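Local structure of fusion protein of Nuclear RNA export factor 2 and Protein panoramix (6IEW) at residues F15-T19 and R80-V84; G20-W25 and I53-A59; S28-E32 and L43-K47; W35-R39 and V84-I88. The protein pairs the Nxf2 UBA (TAP-C) domain with the Panoramix region it binds, an interaction of the ovarian complex that silences transposons cotranscriptionally. Residues are numbered along the deposited sequence.

Contact 1 (F15-T19 and R80-V84); sequences FQEVT and RAELV
Carbonyls in the last turn of a helix offer acceptors to any side chain that can bring donors alongside, and Arg-80 illustrates the principle. Segments 15-19 and 80-84 are both helical throughout; their axes approach to 9.6 Å with 117° between the N-to-C directions, and Val-18 and Ala-81 form the nearest CA pair at 6.1 Å. Arg-80 points its CB toward the other helix and adopts m, t, p for chi1 to chi3 with chi4 near 95°. This brings the guanidinium edge-on to two successive carbonyls: NE donates to Val-18 O at 2.8 Å and NH2 to Glu-17 O at 2.8 Å. Glu-17 (chi1 t, chi2 m) curls its carboxylate back, so that OE2 makes a salt bridge of 3.2 Å to Arg-80 NH2, its hydrogen bond weak in angle; OE1 binds a glycerol. The partners come from two proteins joined by engineering: helix 4-19 opens the three-helix UBA domain of Nxf2, and helix 70-93 belongs to the Panoramix region that interacts with Nxf2. Beside the polar cluster, Val-18 (chi1 t) sets CG1 3.8 Å from Ala-81 CA and 3.9 Å from CG2 of Val-84, also t. Thr-19 turns away; its p rotamer returns OG1 to Phe-15 O at 2.9 Å, within its own helix.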
# COMPACT_ATOMS: atom_id res chain seq x y z
N PHE A 15 1.70 -5.37 -0.19
CA PHE A 15 1.34 -3.97 -0.07
C PHE A 15 0.49 -3.51 -1.24
O PHE A 15 -0.48 -2.76 -1.06
CB PHE A 15 2.63 -3.15 0.03
CG PHE A 15 2.42 -1.66 0.01
CD1 PHE A 15 2.22 -0.97 1.20
CD2 PHE A 15 2.46 -0.96 -1.18
CE1 PHE A 15 2.04 0.40 1.18
CE2 PHE A 15 2.29 0.41 -1.20
CZ PHE A 15 2.07 1.09 -0.02
N GLN A 16 0.83 -3.96 -2.45
CA GLN A 16 0.06 -3.58 -3.63
C GLN A 16 -1.39 -4.05 -3.52
O GLN A 16 -2.31 -3.33 -3.90
CB GLN A 16 0.71 -4.12 -4.90
CG GLN A 16 -0.02 -3.69 -6.18
CD GLN A 16 0.75 -3.99 -7.45
OE1 GLN A 16 1.05 -5.14 -7.76
NE2 GLN A 16 1.05 -2.94 -8.22
N GLU A 17 -1.60 -5.26 -2.99
CA GLU A 17 -2.95 -5.80 -2.89
C GLU A 17 -3.80 -4.98 -1.93
O GLU A 17 -4.98 -4.72 -2.19
CB GLU A 17 -2.90 -7.26 -2.46
CG GLU A 17 -4.24 -8.00 -2.55
CD GLU A 17 -5.13 -7.76 -1.34
OE1 GLU A 17 -4.60 -7.45 -0.25
OE2 GLU A 17 -6.37 -7.87 -1.48
N VAL A 18 -3.22 -4.55 -0.81
CA VAL A 18 -3.97 -3.78 0.18
C VAL A 18 -4.33 -2.41 -0.39
O VAL A 18 -5.48 -1.97 -0.28
CB VAL A 18 -3.17 -3.65 1.49
CG1 VAL A 18 -3.85 -2.67 2.44
CG2 VAL A 18 -3.00 -5.02 2.13
N THR A 19 -3.36 -1.72 -0.99
CA THR A 19 -3.51 -0.32 -1.33
C THR A 19 -4.13 -0.08 -2.70
O THR A 19 -4.75 0.96 -2.92
CB THR A 19 -2.16 0.40 -1.26
OG1 THR A 19 -1.25 -0.18 -2.20
CG2 THR A 19 -1.57 0.31 0.14
N ARG A 80 -8.73 0.75 3.24
CA ARG A 80 -8.20 -0.61 3.29
C ARG A 80 -6.90 -0.66 4.08
O ARG A 80 -6.71 -1.55 4.92
CB ARG A 80 -8.00 -1.16 1.88
CG ARG A 80 -9.30 -1.52 1.18
CD ARG A 80 -9.11 -1.74 -0.32
NE ARG A 80 -8.18 -2.81 -0.63
CZ ARG A 80 -8.54 -4.07 -0.89
NH1 ARG A 80 -9.82 -4.42 -0.85
NH2 ARG A 80 -7.61 -4.97 -1.18
N ALA A 81 -6.00 0.29 3.83
CA ALA A 81 -4.74 0.32 4.57
C ALA A 81 -4.98 0.54 6.06
O ALA A 81 -4.35 -0.11 6.90
CB ALA A 81 -3.84 1.42 4.00
N GLU A 82 -5.91 1.43 6.40
CA GLU A 82 -6.20 1.68 7.81
C GLU A 82 -6.84 0.47 8.49
O GLU A 82 -6.56 0.19 9.66
CB GLU A 82 -7.07 2.93 7.96
CG GLU A 82 -6.33 4.22 7.70
CD GLU A 82 -7.23 5.44 7.71
OE1 GLU A 82 -8.46 5.26 7.57
OE2 GLU A 82 -6.71 6.56 7.86
N LEU A 83 -7.69 -0.26 7.77
CA LEU A 83 -8.30 -1.45 8.36
C LEU A 83 -7.26 -2.53 8.62
O LEU A 83 -7.30 -3.20 9.66
CB LEU A 83 -9.43 -1.99 7.48
CG LEU A 83 -10.25 -3.12 8.11
CD1 LEU A 83 -11.17 -2.57 9.20
CD2 LEU A 83 -11.04 -3.88 7.06
N VAL A 84 -6.33 -2.72 7.68
CA VAL A 84 -5.28 -3.72 7.88
C VAL A 84 -4.40 -3.35 9.06
O VAL A 84 -4.01 -4.21 9.85
CB VAL A 84 -4.48 -3.93 6.58
CG1 VAL A 84 -3.24 -4.78 6.85
CG2 VAL A 84 -5.34 -4.60 5.53

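Contact 2 (G20-W25 and I53-A59); sequences GLISTW and IPDLAFA
Ala-57 CB sits over one face of the Trp-25 indole, a CH-pi contact 4.1 Å from the centroid of the six-membered ring, and round this centre the apolar side chains gather. With chi1 near -94°, between wells, the indole reaches Pro-54 CD from CZ2 at 3.5 Å, Leu-56 CD1 from CZ3 at 3.6 Å and Ile-53 CD1 from CD1 at 4.0 Å. Leu-21 (m, t) forms a second cluster: its CD2 lies over the Phe-58 ring, 4.1 Å from the centroid in another CH-pi contact, and 3.9 Å from Ala-57 CB. Both segments belong to the Nxf2 UBA domain. Residues 20-25 make the turn from helix 4-19 into helix 23-32, with Ile-22 at the N-cap position, while 53-59, including a 3-10 turn at 55-57, follows helix 37-49 and folds back over that turn. Gly-20 leaves the preceding helix with positive phi (70/27), whereas Leu-21 and Ile-22 are extended. Further out, Ile-22 CG2 touches Ala-59 CB at 4.1 Å. At the polar edge Leu-21 pairs with Phe-58 (CA-CA 4.6 Å) in a single antiparallel, non-hydrogen-bonded bridge, flanked by Ile-22 N to Ala-57 O at 2.8 Å and Ala-59 N to Gly-20 O at 2.9 Å. Water 1 donates to Gly-20 O (2.8 Å) and Ala-59 O (2.9 Å).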
# COMPACT_ATOMS: atom_id res chain seq x y z
N GLY A 20 -3.96 -1.00 -3.65
CA GLY A 20 -4.42 -0.73 -4.99
C GLY A 20 -3.60 0.32 -5.70
O GLY A 20 -4.11 1.01 -6.59
N LEU A 21 -2.33 0.48 -5.32
CA LEU A 21 -1.43 1.41 -6.00
C LEU A 21 -0.73 0.71 -7.15
O LEU A 21 -0.54 -0.51 -7.14
CB LEU A 21 -0.38 1.94 -5.02
CG LEU A 21 -0.89 2.85 -3.91
CD1 LEU A 21 0.18 3.01 -2.83
CD2 LEU A 21 -1.27 4.21 -4.48
N ILE A 22 -0.34 1.50 -8.15
CA ILE A 22 0.44 0.95 -9.25
C ILE A 22 1.84 0.58 -8.76
O ILE A 22 2.33 1.09 -7.75
CB ILE A 22 0.50 1.90 -10.46
CG1 ILE A 22 1.26 3.19 -10.11
CG2 ILE A 22 -0.90 2.22 -10.96
CD1 ILE A 22 1.48 4.10 -11.31
N SER A 23 2.49 -0.31 -9.52
CA SER A 23 3.78 -0.85 -9.07
C SER A 23 4.80 0.25 -8.82
O SER A 23 5.64 0.11 -7.92
CB SER A 23 4.31 -1.84 -10.10
OG SER A 23 4.81 -1.17 -11.25
N THR A 24 4.73 1.35 -9.58
CA THR A 24 5.69 2.44 -9.42
C THR A 24 5.69 2.97 -7.99
O THR A 24 6.75 3.21 -7.40
CB THR A 24 5.35 3.56 -10.39
OG1 THR A 24 5.14 3.01 -11.69
CG2 THR A 24 6.48 4.58 -10.45
N TRP A 25 4.50 3.18 -7.42
CA TRP A 25 4.45 3.69 -6.05
C TRP A 25 4.59 2.59 -5.01
O TRP A 25 5.02 2.86 -3.89
CB TRP A 25 3.21 4.56 -5.82
CG TRP A 25 3.53 6.00 -6.05
CD1 TRP A 25 3.91 6.91 -5.11
CD2 TRP A 25 3.57 6.67 -7.31
NE1 TRP A 25 4.16 8.13 -5.71
CE2 TRP A 25 3.96 8.00 -7.06
CE3 TRP A 25 3.31 6.28 -8.62
CZ2 TRP A 25 4.08 8.94 -8.07
CZ3 TRP A 25 3.43 7.21 -9.63
CH2 TRP A 25 3.82 8.53 -9.35
N ILE A 53 0.84 11.58 -2.99
CA ILE A 53 0.40 10.45 -3.80
C ILE A 53 -0.46 10.98 -4.94
O ILE A 53 -1.62 11.35 -4.72
CB ILE A 53 -0.38 9.42 -2.96
CG1 ILE A 53 0.44 8.98 -1.74
CG2 ILE A 53 -0.75 8.21 -3.82
CD1 ILE A 53 1.69 8.17 -2.09
N PRO A 54 0.05 11.03 -6.17
CA PRO A 54 -0.75 11.53 -7.28
C PRO A 54 -1.97 10.66 -7.54
O PRO A 54 -1.99 9.47 -7.22
CB PRO A 54 0.22 11.46 -8.47
CG PRO A 54 1.59 11.45 -7.86
CD PRO A 54 1.43 10.69 -6.58
N ASP A 55 -3.00 11.28 -8.13
CA ASP A 55 -4.17 10.53 -8.58
C ASP A 55 -3.76 9.33 -9.42
O ASP A 55 -4.32 8.23 -9.27
CB ASP A 55 -5.08 11.43 -9.42
CG ASP A 55 -6.01 12.29 -8.59
OD1 ASP A 55 -5.88 12.32 -7.35
OD2 ASP A 55 -6.89 12.94 -9.19
N LEU A 56 -2.79 9.50 -10.32
CA LEU A 56 -2.42 8.43 -11.23
C LEU A 56 -1.74 7.25 -10.53
O LEU A 56 -1.54 6.21 -11.16
CB LEU A 56 -1.55 8.94 -12.39
CG LEU A 56 -0.19 9.62 -12.14
CD1 LEU A 56 0.89 8.64 -11.70
CD2 LEU A 56 0.25 10.33 -13.41
N ALA A 57 -1.38 7.40 -9.25
CA ALA A 57 -0.80 6.28 -8.54
C ALA A 57 -1.81 5.19 -8.22
O ALA A 57 -1.41 4.09 -7.85
CB ALA A 57 -0.13 6.76 -7.25
N PHE A 58 -3.10 5.46 -8.38
CA PHE A 58 -4.13 4.50 -8.01
C PHE A 58 -4.52 3.67 -9.23
O PHE A 58 -4.91 4.22 -10.27
CB PHE A 58 -5.33 5.21 -7.40
CG PHE A 58 -5.00 5.87 -6.09
CD1 PHE A 58 -4.96 5.12 -4.93
CD2 PHE A 58 -4.68 7.21 -6.04
CE1 PHE A 58 -4.62 5.72 -3.73
CE2 PHE A 58 -4.35 7.81 -4.84
CZ PHE A 58 -4.32 7.06 -3.68
N ALA A 59 -4.39 2.35 -9.10
CA ALA A 59 -4.67 1.44 -10.19
C ALA A 59 -6.15 1.41 -10.51
O ALA A 59 -7.01 1.73 -9.67
CB ALA A 59 -4.20 0.03 -9.82
O HOH W 1 -6.76 1.94 -6.78

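Contact 3 (S28-E32 and L43-K47); sequences SIVEE and LFIQK
Ile-29, buried and in the m, t rotamer, overlaps three residues of segment 43-47 in turn: its CG2 lies 4.0 Å from Leu-43 CD2, its CD1 4.2 Å from Phe-44 CB, and its CG1 3.9 Å from Lys-47 CD. The setting is the compact helical bundle of the UBA fold, here the Nxf2 part of the fusion, in which helix 23-32 meets helix 37-49. Both segments are regular helix, and their axes come within 10.5 Å at a crossing angle of 120°, so the interface is short; Ile-29 and Phe-44 have the nearest CA atoms, 6.6 Å apart. From this apolar centre the contact grades into charge at the Glu-32 and Lys-47 end. Phe-44 (chi1 t) leads its ring away from segment 28-32 into the core, where Phe-15 of helix 4-19 and Ala-77 and Ala-81 of the Panoramix helix meet it. Leu-43 (t, p) points toward helix 23-32, placing CD2 3.7 Å from Ile-29 O and also 3.7 Å from Glu-32 CD. On the outer side Glu-32 extends (t, t) and Lys-47 (m, t, t, m) bends its terminal amine to it: NZ donates to OE1 in a salt bridge of 2.9 Å. Water 3 receives a weak 3.4 Å bond from Lys-47 NZ and donates to Glu-32 OE2. Water 2 links the same NZ to Ser-28 OG, 2.9 Å and 2.8 Å away.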
# COMPACT_ATOMS: atom_id res chain seq x y z
N SER A 28 8.30 2.51 -4.54
CA SER A 28 8.76 3.69 -3.82
C SER A 28 8.47 3.58 -2.33
O SER A 28 9.36 3.80 -1.49
CB SER A 28 8.07 4.93 -4.41
OG SER A 28 8.35 6.08 -3.63
N ILE A 29 7.24 3.23 -1.97
CA ILE A 29 6.84 3.25 -0.57
C ILE A 29 7.44 2.06 0.19
O ILE A 29 7.95 2.22 1.31
CB ILE A 29 5.31 3.31 -0.45
CG1 ILE A 29 4.81 4.63 -1.05
CG2 ILE A 29 4.88 3.17 1.01
CD1 ILE A 29 3.30 4.68 -1.22
N VAL A 30 7.39 0.87 -0.40
CA VAL A 30 7.91 -0.32 0.28
C VAL A 30 9.41 -0.19 0.52
O VAL A 30 9.91 -0.52 1.60
CB VAL A 30 7.54 -1.59 -0.51
CG1 VAL A 30 8.32 -2.80 -0.01
CG2 VAL A 30 6.04 -1.84 -0.42
N GLU A 31 10.15 0.29 -0.48
CA GLU A 31 11.59 0.45 -0.30
C GLU A 31 11.91 1.52 0.74
O GLU A 31 12.82 1.35 1.55
CB GLU A 31 12.28 0.74 -1.63
CG GLU A 31 12.29 -0.45 -2.57
CD GLU A 31 13.16 -0.25 -3.80
OE1 GLU A 31 13.58 0.89 -4.07
OE2 GLU A 31 13.44 -1.25 -4.49
N GLU A 32 11.16 2.63 0.73
CA GLU A 32 11.40 3.68 1.71
C GLU A 32 11.11 3.20 3.13
O GLU A 32 11.75 3.66 4.08
CB GLU A 32 10.58 4.93 1.37
CG GLU A 32 10.88 6.14 2.25
CD GLU A 32 10.06 7.36 1.86
OE1 GLU A 32 9.73 7.51 0.67
OE2 GLU A 32 9.75 8.18 2.76
N LEU A 43 3.33 4.61 6.11
CA LEU A 43 3.98 5.60 5.26
C LEU A 43 3.07 6.03 4.12
O LEU A 43 3.03 7.22 3.77
CB LEU A 43 5.30 5.03 4.74
CG LEU A 43 6.12 5.94 3.83
CD1 LEU A 43 6.45 7.25 4.53
CD2 LEU A 43 7.38 5.24 3.37
N PHE A 44 2.34 5.09 3.53
CA PHE A 44 1.37 5.44 2.49
C PHE A 44 0.33 6.42 3.02
O PHE A 44 0.01 7.42 2.36
CB PHE A 44 0.69 4.17 1.97
CG PHE A 44 -0.61 4.43 1.25
CD1 PHE A 44 -0.66 5.27 0.14
CD2 PHE A 44 -1.79 3.84 1.69
CE1 PHE A 44 -1.86 5.50 -0.51
CE2 PHE A 44 -2.98 4.07 1.04
CZ PHE A 44 -3.03 4.91 -0.06
N ILE A 45 -0.21 6.15 4.21
CA ILE A 45 -1.23 7.03 4.78
C ILE A 45 -0.67 8.43 5.03
O ILE A 45 -1.34 9.44 4.76
CB ILE A 45 -1.82 6.39 6.05
CG1 ILE A 45 -2.64 5.16 5.67
CG2 ILE A 45 -2.66 7.40 6.82
CD1 ILE A 45 -2.88 4.22 6.81
N GLN A 46 0.57 8.51 5.51
CA GLN A 46 1.18 9.82 5.76
C GLN A 46 1.43 10.56 4.45
O GLN A 46 1.08 11.74 4.32
CB GLN A 46 2.48 9.65 6.54
CG GLN A 46 3.13 10.98 6.90
CD GLN A 46 2.27 11.80 7.83
OE1 GLN A 46 1.83 11.32 8.87
NE2 GLN A 46 2.02 13.05 7.45
N LYS A 47 2.03 9.88 3.47
CA LYS A 47 2.27 10.51 2.17
C LYS A 47 0.96 10.96 1.54
O LYS A 47 0.89 12.04 0.93
CB LYS A 47 2.99 9.53 1.25
CG LYS A 47 4.45 9.29 1.59
CD LYS A 47 4.99 8.14 0.74
CE LYS A 47 6.50 7.98 0.88
NZ LYS A 47 7.26 8.90 -0.02
O HOH W 2 6.38 7.83 -2.55
O HOH W 3 8.03 10.47 2.90

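Contact 4 (W35-R39 and V84-I88); sequences WDFER and VLEQI
Three side chains supply most of this surface contact: Glu-38, Ile-88 and Phe-37. Segment 35-39 passes from a turn into the first turn of helix 37-49, whereas 84-88 is helical throughout; Glu-38 and Leu-85 have the nearest CA atoms, 6.7 Å apart. Glu-38, extended (t, t), lays its aliphatic part against the other helix, CG 3.6 Å from Leu-85 CD2, and its OE2 is 4.0 Å from Ile-88 CG2. Water 4 bridges the helices, donating to Glu-38 OE2 at 2.7 Å and to Leu-85 O at 2.9 Å; Lys-42 adds a long, weak ion pair to the same carboxylate oxygen. Ile-88 (m, t) points toward the domain and sets CD1 4.0 Å from Phe-37 CE2. The same CE2 meets Val-84 CG1 at 3.8 Å; chi1 t swings the Phe-37 ring to these two residues, one helical turn apart. Just before, Asp-36 takes the N-cap position, its OD2 accepting from Arg-39 N at 2.9 Å. The contact joins the two parts of the engineered chain, the Nxf2 UBA domain and the Nxf2-interacting helix of Panoramix, and has the form of an amphipathic helix laid against a small helical bundle.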
# COMPACT_ATOMS: atom_id res chain seq x y z
N TRP A 35 11.01 -2.39 3.56
CA TRP A 35 10.40 -3.69 3.30
C TRP A 35 9.52 -4.20 4.44
O TRP A 35 9.23 -5.39 4.50
CB TRP A 35 11.45 -4.73 2.92
CG TRP A 35 12.14 -4.35 1.68
CD1 TRP A 35 13.26 -3.58 1.55
CD2 TRP A 35 11.72 -4.69 0.37
NE1 TRP A 35 13.57 -3.42 0.22
CE2 TRP A 35 12.64 -4.10 -0.53
CE3 TRP A 35 10.66 -5.44 -0.15
CZ2 TRP A 35 12.52 -4.24 -1.91
CZ3 TRP A 35 10.55 -5.58 -1.50
CH2 TRP A 35 11.47 -4.99 -2.37
N ASP A 36 9.09 -3.31 5.33
CA ASP A 36 8.20 -3.68 6.42
C ASP A 36 6.77 -3.33 6.04
O ASP A 36 6.46 -2.17 5.77
CB ASP A 36 8.59 -3.01 7.73
CG ASP A 36 7.76 -3.52 8.89
OD1 ASP A 36 8.09 -4.59 9.44
OD2 ASP A 36 6.76 -2.87 9.24
N PHE A 37 5.91 -4.35 6.04
CA PHE A 37 4.53 -4.21 5.59
C PHE A 37 3.80 -3.15 6.39
O PHE A 37 3.21 -2.22 5.82
CB PHE A 37 3.86 -5.58 5.73
CG PHE A 37 2.42 -5.62 5.31
CD1 PHE A 37 2.02 -5.16 4.07
CD2 PHE A 37 1.46 -6.17 6.15
CE1 PHE A 37 0.69 -5.22 3.69
CE2 PHE A 37 0.14 -6.24 5.78
CZ PHE A 37 -0.25 -5.76 4.54
N GLU A 38 3.82 -3.26 7.72
CA GLU A 38 3.10 -2.31 8.56
C GLU A 38 3.64 -0.89 8.39
O GLU A 38 2.87 0.06 8.23
CB GLU A 38 3.16 -2.74 10.02
CG GLU A 38 2.43 -1.82 10.97
CD GLU A 38 2.55 -2.26 12.41
OE1 GLU A 38 3.46 -3.07 12.70
OE2 GLU A 38 1.74 -1.81 13.24
N ARG A 39 4.96 -0.74 8.40
CA ARG A 39 5.53 0.60 8.23
C ARG A 39 5.19 1.17 6.86
O ARG A 39 4.97 2.38 6.72
CB ARG A 39 7.04 0.57 8.46
CG ARG A 39 7.42 0.31 9.90
CD ARG A 39 8.81 0.84 10.23
NE ARG A 39 9.83 0.32 9.32
CZ ARG A 39 10.44 -0.85 9.48
NH1 ARG A 39 10.13 -1.63 10.50
NH2 ARG A 39 11.36 -1.24 8.61
N VAL A 84 -6.33 -2.72 7.68
CA VAL A 84 -5.28 -3.72 7.88
C VAL A 84 -4.40 -3.35 9.06
O VAL A 84 -4.01 -4.21 9.85
CB VAL A 84 -4.48 -3.93 6.58
CG1 VAL A 84 -3.24 -4.78 6.85
CG2 VAL A 84 -5.34 -4.60 5.53
N LEU A 85 -4.09 -2.06 9.21
CA LEU A 85 -3.32 -1.62 10.36
C LEU A 85 -4.05 -1.93 11.67
O LEU A 85 -3.43 -2.36 12.64
CB LEU A 85 -3.01 -0.12 10.26
CG LEU A 85 -1.94 0.27 9.23
CD1 LEU A 85 -1.81 1.77 9.14
CD2 LEU A 85 -0.60 -0.35 9.60
N GLU A 86 -5.37 -1.74 11.69
CA GLU A 86 -6.15 -2.10 12.87
C GLU A 86 -6.10 -3.60 13.12
O GLU A 86 -5.98 -4.04 14.27
CB GLU A 86 -7.60 -1.64 12.70
CG GLU A 86 -7.81 -0.14 12.82
CD GLU A 86 -9.25 0.27 12.56
OE1 GLU A 86 -10.04 -0.58 12.09
OE2 GLU A 86 -9.58 1.44 12.82
N GLN A 87 -6.21 -4.40 12.05
CA GLN A 87 -6.14 -5.85 12.20
C GLN A 87 -4.78 -6.28 12.74
O GLN A 87 -4.71 -7.19 13.57
CB GLN A 87 -6.42 -6.51 10.85
CG GLN A 87 -7.84 -6.29 10.34
CD GLN A 87 -8.01 -6.70 8.89
OE1 GLN A 87 -7.04 -7.02 8.21
NE2 GLN A 87 -9.25 -6.69 8.42
N ILE A 88 -3.71 -5.65 12.27
CA ILE A 88 -2.37 -6.00 12.75
C ILE A 88 -2.25 -5.72 14.24
O ILE A 88 -1.74 -6.55 15.00
CB ILE A 88 -1.30 -5.24 11.94
CG1 ILE A 88 -1.25 -5.77 10.50
CG2 ILE A 88 0.07 -5.35 12.61
CD1 ILE A 88 -0.39 -4.95 9.57
O HOH W 4 -0.85 -1.11 13.17

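Contacts 2 and 3 lie within the Nxf2 domain, whereas contacts 1 and 4 join it to the fused Panoramix helix 70-93. The latter pair, with centres 8 Å apart, share Val-84, and Val-18 CG2 touches Phe-37 CZ at 3.7 Å, making one continuous apolar patch. Contact 3 connects inward: Phe-15 CZ lies 3.6 Å from Ile-29 CG2, and Leu-21 CD1 is 3.8 Å from Phe-44 CD1, tying contacts 1 and 2 to the same core. Contacts 2 and 4 lie on opposite sides of the chain's centre, their centres 19 Å apart. Glycerol, probably from the crystallisation liquor, sits near Glu-17 and Val-84.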